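Local coordinates for aminopeptidase N family protein (Idiomarina loihiensis L2TR, PDB 4FGM) that probably acts as a zinc-dependent aminopeptidase of the M61 family, removing residues from the N-terminal end of peptides, at residues F215-F220 / F412-I417; V340-G345 / A567-V572. All blocks are in the same frame, centred on the assembly; numbering follows the deposited sequence.

Interaction 1 (F215-F220 / F412-I417)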
loop_
_atom_site.group_PDB
_atom_site.type_symbol
_atom_site.label_atom_id
_atom_site.label_comp_id
_atom_site.label_asym_id
_atom_site.label_seq_id
_atom_site.Cartn_x
_atom_site.Cartn_y
_atom_site.Cartn_z
ATOM N N PHE A 215 9.465 19.135 -2.187
ATOM C CA PHE A 215 8.269 19.961 -2.209
ATOM C C PHE A 215 8.570 21.349 -1.654
ATOM O O PHE A 215 7.766 22.274 -1.795
ATOM C CB PHE A 215 7.150 19.307 -1.393
ATOM C CG PHE A 215 6.630 18.036 -1.992
ATOM C CD1 PHE A 215 7.192 16.812 -1.655
ATOM C CD2 PHE A 215 5.589 18.065 -2.915
ATOM C CE1 PHE A 215 6.725 15.631 -2.234
ATOM C CE2 PHE A 215 5.114 16.894 -3.500
ATOM C CZ PHE A 215 5.683 15.673 -3.156
ATOM N N GLU A 216 9.734 21.478 -1.023
ATOM C CA GLU A 216 10.161 22.741 -0.436
ATOM C C GLU A 216 9.227 23.179 0.682
ATOM O O GLU A 216 9.276 24.321 1.124
ATOM C CB GLU A 216 10.218 23.825 -1.518
ATOM C CG GLU A 216 11.311 23.602 -2.545
ATOM C CD GLU A 216 11.295 24.633 -3.655
ATOM O OE1 GLU A 216 10.693 25.711 -3.464
ATOM O OE2 GLU A 216 11.899 24.365 -4.716
ATOM N N GLU A 217 8.388 22.257 1.144
ATOM C CA GLU A 217 7.424 22.548 2.194
ATOM C C GLU A 217 6.799 21.257 2.713
ATOM O O GLU A 217 6.598 20.315 1.948
ATOM C CB GLU A 217 6.331 23.456 1.632
ATOM C CG GLU A 217 5.336 23.960 2.652
ATOM C CD GLU A 217 4.465 25.070 2.094
ATOM O OE1 GLU A 217 4.980 25.872 1.286
ATOM O OE2 GLU A 217 3.276 25.154 2.476
ATOM N N ALA A 218 6.492 21.214 4.007
ATOM C CA ALA A 218 5.871 20.039 4.610
ATOM C C ALA A 218 4.462 20.398 5.071
ATOM O O ALA A 218 4.256 21.436 5.690
ATOM C CB ALA A 218 6.697 19.559 5.788
ATOM N N PRO A 219 3.470 19.546 4.772
ATOM C CA PRO A 219 2.086 19.822 5.177
ATOM C C PRO A 219 1.759 19.461 6.627
ATOM O O PRO A 219 0.631 19.635 7.074
ATOM C CB PRO A 219 1.271 19.002 4.181
ATOM C CG PRO A 219 2.129 17.787 3.997
ATOM C CD PRO A 219 3.529 18.384 3.865
ATOM N N PHE A 220 2.746 18.960 7.358
ATOM C CA PHE A 220 2.548 18.574 8.755
ATOM C C PHE A 220 3.576 19.270 9.649
ATOM O O PHE A 220 4.560 19.820 9.155
ATOM C CB PHE A 220 2.689 17.050 8.896
ATOM C CG PHE A 220 3.861 16.476 8.133
ATOM C CD1 PHE A 220 3.666 15.829 6.916
ATOM C CD2 PHE A 220 5.158 16.600 8.625
ATOM C CE1 PHE A 220 4.750 15.323 6.188
ATOM C CE2 PHE A 220 6.249 16.101 7.905
ATOM C CZ PHE A 220 6.043 15.456 6.686
ATOM N N PHE A 412 -2.486 22.659 -6.498
ATOM C CA PHE A 412 -3.715 21.962 -6.153
ATOM C C PHE A 412 -3.731 21.256 -4.809
ATOM O O PHE A 412 -4.803 20.931 -4.300
ATOM C CB PHE A 412 -4.034 20.961 -7.263
ATOM C CG PHE A 412 -4.056 21.572 -8.634
ATOM C CD1 PHE A 412 -5.119 22.382 -9.031
ATOM C CD2 PHE A 412 -2.999 21.368 -9.518
ATOM C CE1 PHE A 412 -5.133 22.974 -10.288
ATOM C CE2 PHE A 412 -3.004 21.960 -10.783
ATOM C CZ PHE A 412 -4.073 22.765 -11.167
ATOM N N GLY A 413 -2.552 21.019 -4.239
ATOM C CA GLY A 413 -2.477 20.333 -2.961
ATOM C C GLY A 413 -2.518 21.247 -1.753
ATOM O O GLY A 413 -3.448 21.191 -0.950
ATOM N N LYS A 414 -1.506 22.094 -1.621
ATOM C CA LYS A 414 -1.430 23.019 -0.500
ATOM C C LYS A 414 -2.706 23.857 -0.390
ATOM O O LYS A 414 -3.064 24.321 0.690
ATOM C CB LYS A 414 -0.230 23.958 -0.662
ATOM C CG LYS A 414 0.093 24.712 0.612
ATOM C CD LYS A 414 0.548 26.144 0.371
ATOM C CE LYS A 414 1.980 26.233 -0.108
ATOM N NZ LYS A 414 2.574 27.562 0.246
ATOM N N THR A 415 -3.387 24.034 -1.517
ATOM C CA THR A 415 -4.607 24.828 -1.582
ATOM C C THR A 415 -5.892 24.033 -1.368
ATOM O O THR A 415 -6.966 24.622 -1.250
ATOM C CB THR A 415 -4.720 25.523 -2.943
ATOM O OG1 THR A 415 -4.749 24.527 -3.975
ATOM C CG2 THR A 415 -3.533 26.458 -3.172
ATOM N N SER A 416 -5.785 22.706 -1.333
ATOM C CA SER A 416 -6.950 21.838 -1.149
ATOM C C SER A 416 -7.941 21.946 -2.308
ATOM O O SER A 416 -9.120 21.615 -2.165
ATOM C CB SER A 416 -7.671 22.171 0.162
ATOM O OG SER A 416 -6.854 21.894 1.286
ATOM N N ILE A 417 -7.452 22.409 -3.451
ATOM C CA ILE A 417 -8.277 22.568 -4.640
ATOM C C ILE A 417 -8.743 21.229 -5.197
ATOM O O ILE A 417 -9.900 21.075 -5.579
ATOM C CB ILE A 417 -7.498 23.329 -5.748
ATOM C CG1 ILE A 417 -7.261 24.772 -5.307
ATOM C CG2 ILE A 417 -8.256 23.274 -7.068
ATOM C CD1 ILE A 417 -8.504 25.455 -4.765
#
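K414 reaches across to E217 and makes the single salt bridge that joins these two loops at the protein surface. From K414 CB, CG leaves anti to the backbone N (chi1 -166°); CG and CD approach one carboxylate oxygen, and CE nears both. CG lies 3.7 Å from E217 OE2, and CD is at nearly the same separation from that oxygen. Bends at chi2 and chi3 then bring CE in to 3.1 Å from E217 OE2, while its distance to E217 OE1 is 3.3 Å. At the tip, the ammonium NZ donates to E217 OE1 at 3.1 Å, and that oxygen accepts through its syn lone pair, on the side of the other oxygen. NZ is also 3.4 Å from E217 OE2, so the charge sits near both oxygens even though the bond goes to one. E217 comes from the other loop as an extended chain, its CG anti to the backbone N (chi1 -174°), and the two side chains cross at roughly a right angle. Without the E217 carboxylate, as with an alanine here, the K414 ammonium would probably lose its mate and its end would be freer to turn.

Both loops follow helix ends, where E216 and S416 take positive phi. The second also folds into a type I turn, G413 to S416, with S416 N bonded to G413 O at 2.8 Å. W409 of helix 401-413 is touched by both E217 and K414. W279, just past the helix 262-277 that carries the zinc-binding histidines, bonds to E217 O, while the 215-220 loop runs from helix 197-215 into strand 222-230 of the five-stranded sheet.

Interaction 2 (V340-G345 / A567-V572)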
loop_
_atom_site.group_PDB
_atom_site.type_symbol
_atom_site.label_atom_id
_atom_site.label_comp_id
_atom_site.label_asym_id
_atom_site.label_seq_id
_atom_site.Cartn_x
_atom_site.Cartn_y
_atom_site.Cartn_z
ATOM N N VAL A 340 4.719 -5.727 -15.206
ATOM C CA VAL A 340 3.706 -5.151 -16.076
ATOM C C VAL A 340 3.620 -5.913 -17.393
ATOM O O VAL A 340 2.525 -6.212 -17.871
ATOM C CB VAL A 340 4.004 -3.664 -16.387
ATOM C CG1 VAL A 340 3.002 -3.127 -17.394
ATOM C CG2 VAL A 340 3.948 -2.847 -15.105
ATOM N N GLU A 341 4.781 -6.239 -17.959
ATOM C CA GLU A 341 4.856 -6.938 -19.239
ATOM C C GLU A 341 4.575 -8.439 -19.213
ATOM O O GLU A 341 4.369 -9.048 -20.263
ATOM C CB GLU A 341 6.231 -6.709 -19.869
ATOM C CG GLU A 341 6.552 -5.253 -20.187
ATOM C CD GLU A 341 5.472 -4.581 -21.020
ATOM O OE1 GLU A 341 4.944 -5.227 -21.949
ATOM O OE2 GLU A 341 5.160 -3.401 -20.749
ATOM N N ARG A 342 4.547 -9.028 -18.022
ATOM C CA ARG A 342 4.329 -10.461 -17.878
ATOM C C ARG A 342 2.999 -11.030 -18.361
ATOM O O ARG A 342 2.982 -12.041 -19.063
ATOM C CB ARG A 342 4.531 -10.872 -16.414
ATOM C CG ARG A 342 4.395 -12.369 -16.155
ATOM C CD ARG A 342 5.469 -13.170 -16.890
ATOM N NE ARG A 342 4.892 -14.118 -17.844
ATOM C CZ ARG A 342 4.955 -15.437 -17.715
ATOM N NH1 ARG A 342 5.571 -15.973 -16.672
ATOM N NH2 ARG A 342 4.398 -16.216 -18.626
ATOM N N GLY A 343 1.890 -10.394 -17.993
ATOM C CA GLY A 343 0.593 -10.929 -18.377
ATOM C C GLY A 343 -0.232 -10.211 -19.423
ATOM O O GLY A 343 0.023 -9.056 -19.763
ATOM N N ALA A 344 -1.248 -10.916 -19.915
ATOM C CA ALA A 344 -2.149 -10.394 -20.931
ATOM C C ALA A 344 -3.121 -9.341 -20.399
ATOM O O ALA A 344 -3.797 -8.672 -21.179
ATOM C CB ALA A 344 -2.927 -11.548 -21.568
ATOM N N GLY A 345 -3.190 -9.196 -19.076
ATOM C CA GLY A 345 -4.092 -8.222 -18.475
ATOM C C GLY A 345 -3.918 -6.792 -18.979
ATOM O O GLY A 345 -4.882 -6.028 -19.071
ATOM N N ALA A 567 8.340 -17.335 -22.417
ATOM C CA ALA A 567 8.378 -15.890 -22.581
ATOM C C ALA A 567 9.658 -15.312 -21.988
ATOM O O ALA A 567 10.104 -15.733 -20.920
ATOM C CB ALA A 567 7.155 -15.256 -21.902
ATOM N N LYS A 568 10.261 -14.369 -22.704
ATOM C CA LYS A 568 11.458 -13.698 -22.214
ATOM C C LYS A 568 10.855 -12.545 -21.411
ATOM O O LYS A 568 10.815 -11.395 -21.854
ATOM C CB LYS A 568 12.310 -13.203 -23.391
ATOM C CG LYS A 568 13.177 -14.305 -24.015
ATOM C CD LYS A 568 13.640 -13.955 -25.425
ATOM C CE LYS A 568 14.501 -15.062 -26.034
ATOM N NZ LYS A 568 15.890 -15.076 -25.490
ATOM N N SER A 569 10.365 -12.904 -20.225
ATOM C CA SER A 569 9.683 -12.004 -19.302
ATOM C C SER A 569 10.530 -11.210 -18.308
ATOM O O SER A 569 10.041 -10.253 -17.710
ATOM C CB SER A 569 8.616 -12.799 -18.540
ATOM O OG SER A 569 9.182 -13.941 -17.913
ATOM N N SER A 570 11.779 -11.607 -18.099
ATOM C CA SER A 570 12.638 -10.865 -17.184
ATOM C C SER A 570 13.295 -9.699 -17.918
ATOM O O SER A 570 14.097 -9.905 -18.826
ATOM C CB SER A 570 13.726 -11.770 -16.596
ATOM O OG SER A 570 13.252 -12.498 -15.476
ATOM N N TYR A 571 12.936 -8.475 -17.546
ATOM C CA TYR A 571 13.535 -7.299 -18.162
ATOM C C TYR A 571 14.703 -6.864 -17.275
ATOM O O TYR A 571 14.502 -6.303 -16.200
ATOM C CB TYR A 571 12.509 -6.159 -18.289
ATOM C CG TYR A 571 11.498 -6.358 -19.401
ATOM C CD1 TYR A 571 10.640 -7.461 -19.402
ATOM C CD2 TYR A 571 11.423 -5.464 -20.473
ATOM C CE1 TYR A 571 9.734 -7.671 -20.446
ATOM C CE2 TYR A 571 10.521 -5.664 -21.520
ATOM C CZ TYR A 571 9.682 -6.772 -21.500
ATOM O OH TYR A 571 8.804 -6.997 -22.540
ATOM N N VAL A 572 15.922 -7.145 -17.721
ATOM C CA VAL A 572 17.110 -6.781 -16.962
ATOM C C VAL A 572 17.652 -5.435 -17.456
ATOM O O VAL A 572 17.916 -5.257 -18.649
ATOM C CB VAL A 572 18.197 -7.874 -17.098
ATOM C CG1 VAL A 572 19.479 -7.446 -16.388
ATOM C CG2 VAL A 572 17.682 -9.179 -16.508
#
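E341 and R342, at the end of helix 326-342, lie against Y571 and S569 through carbon contacts, with no hydrogen bond between the two segments. The closer-packed part has two pieces. In one, E341 CB is 3.7 Å from Y571 CE1, and E341 CG is equally near Y571 CZ, so the aliphatic base of the glutamate meets the CE1-CZ-OH end of the tyrosine obliquely. The two side chains cross at about a right angle, with carboxylate and ring planes 52° apart. The carboxylate turns to another partner, E341 OE1 bonding to S449 OG, while Y571 OH makes a weak hydrogen bond with K465 NZ. In the other piece, R342 CD meets S569 CB at 3.6 Å. R342 CG is anti to its own backbone N (chi1 -177°), and bends at chi2 and chi3 carry the rest of the arginine past the serine. Within this close arginine-serine part, R342 NE and S569 OG are buried with no partner in the model.

S569 and S570 form a classic beta bulge opposite Q466, where strand 570-575 begins its antiparallel pairing with strand 461-466. That two-stranded ribbon joins the chain just before and just after the six-stranded sheet of 489-562, which is consistent with a PDZ domain, and S338 OG accepts a hydrogen bond from Y571 N to fix the strand to the helix.

Toward A567 the fit slackens: R342 NH2 comes no nearer than 4.4 Å to A567 CB. R342 NH2 forms a salt bridge with E507 OE1, and the guanidinium makes a cation-pi contact with Y504.

Overall arrangement
From the N terminus, the chain first completes the beta-rich N-terminal region of the M61 family and then helix 197-215, after which 215-220 leads to strand 222-230. It runs on through the zinc-binding helix to 340-345 at the end of helix 326-342, and returns at 412-417 to close interaction 1. A further loop through the six-stranded sheet ends at 567-572, closing interaction 2. The segments alternate, so the two loops cross rather than nest. Interaction 1 joins the loop after helix 197-215 to the end of helix 401-413; interaction 2 joins the end of helix 326-342 to the start of strand 570-575. Their centres lie 37 Å apart, and the two contacts do not touch.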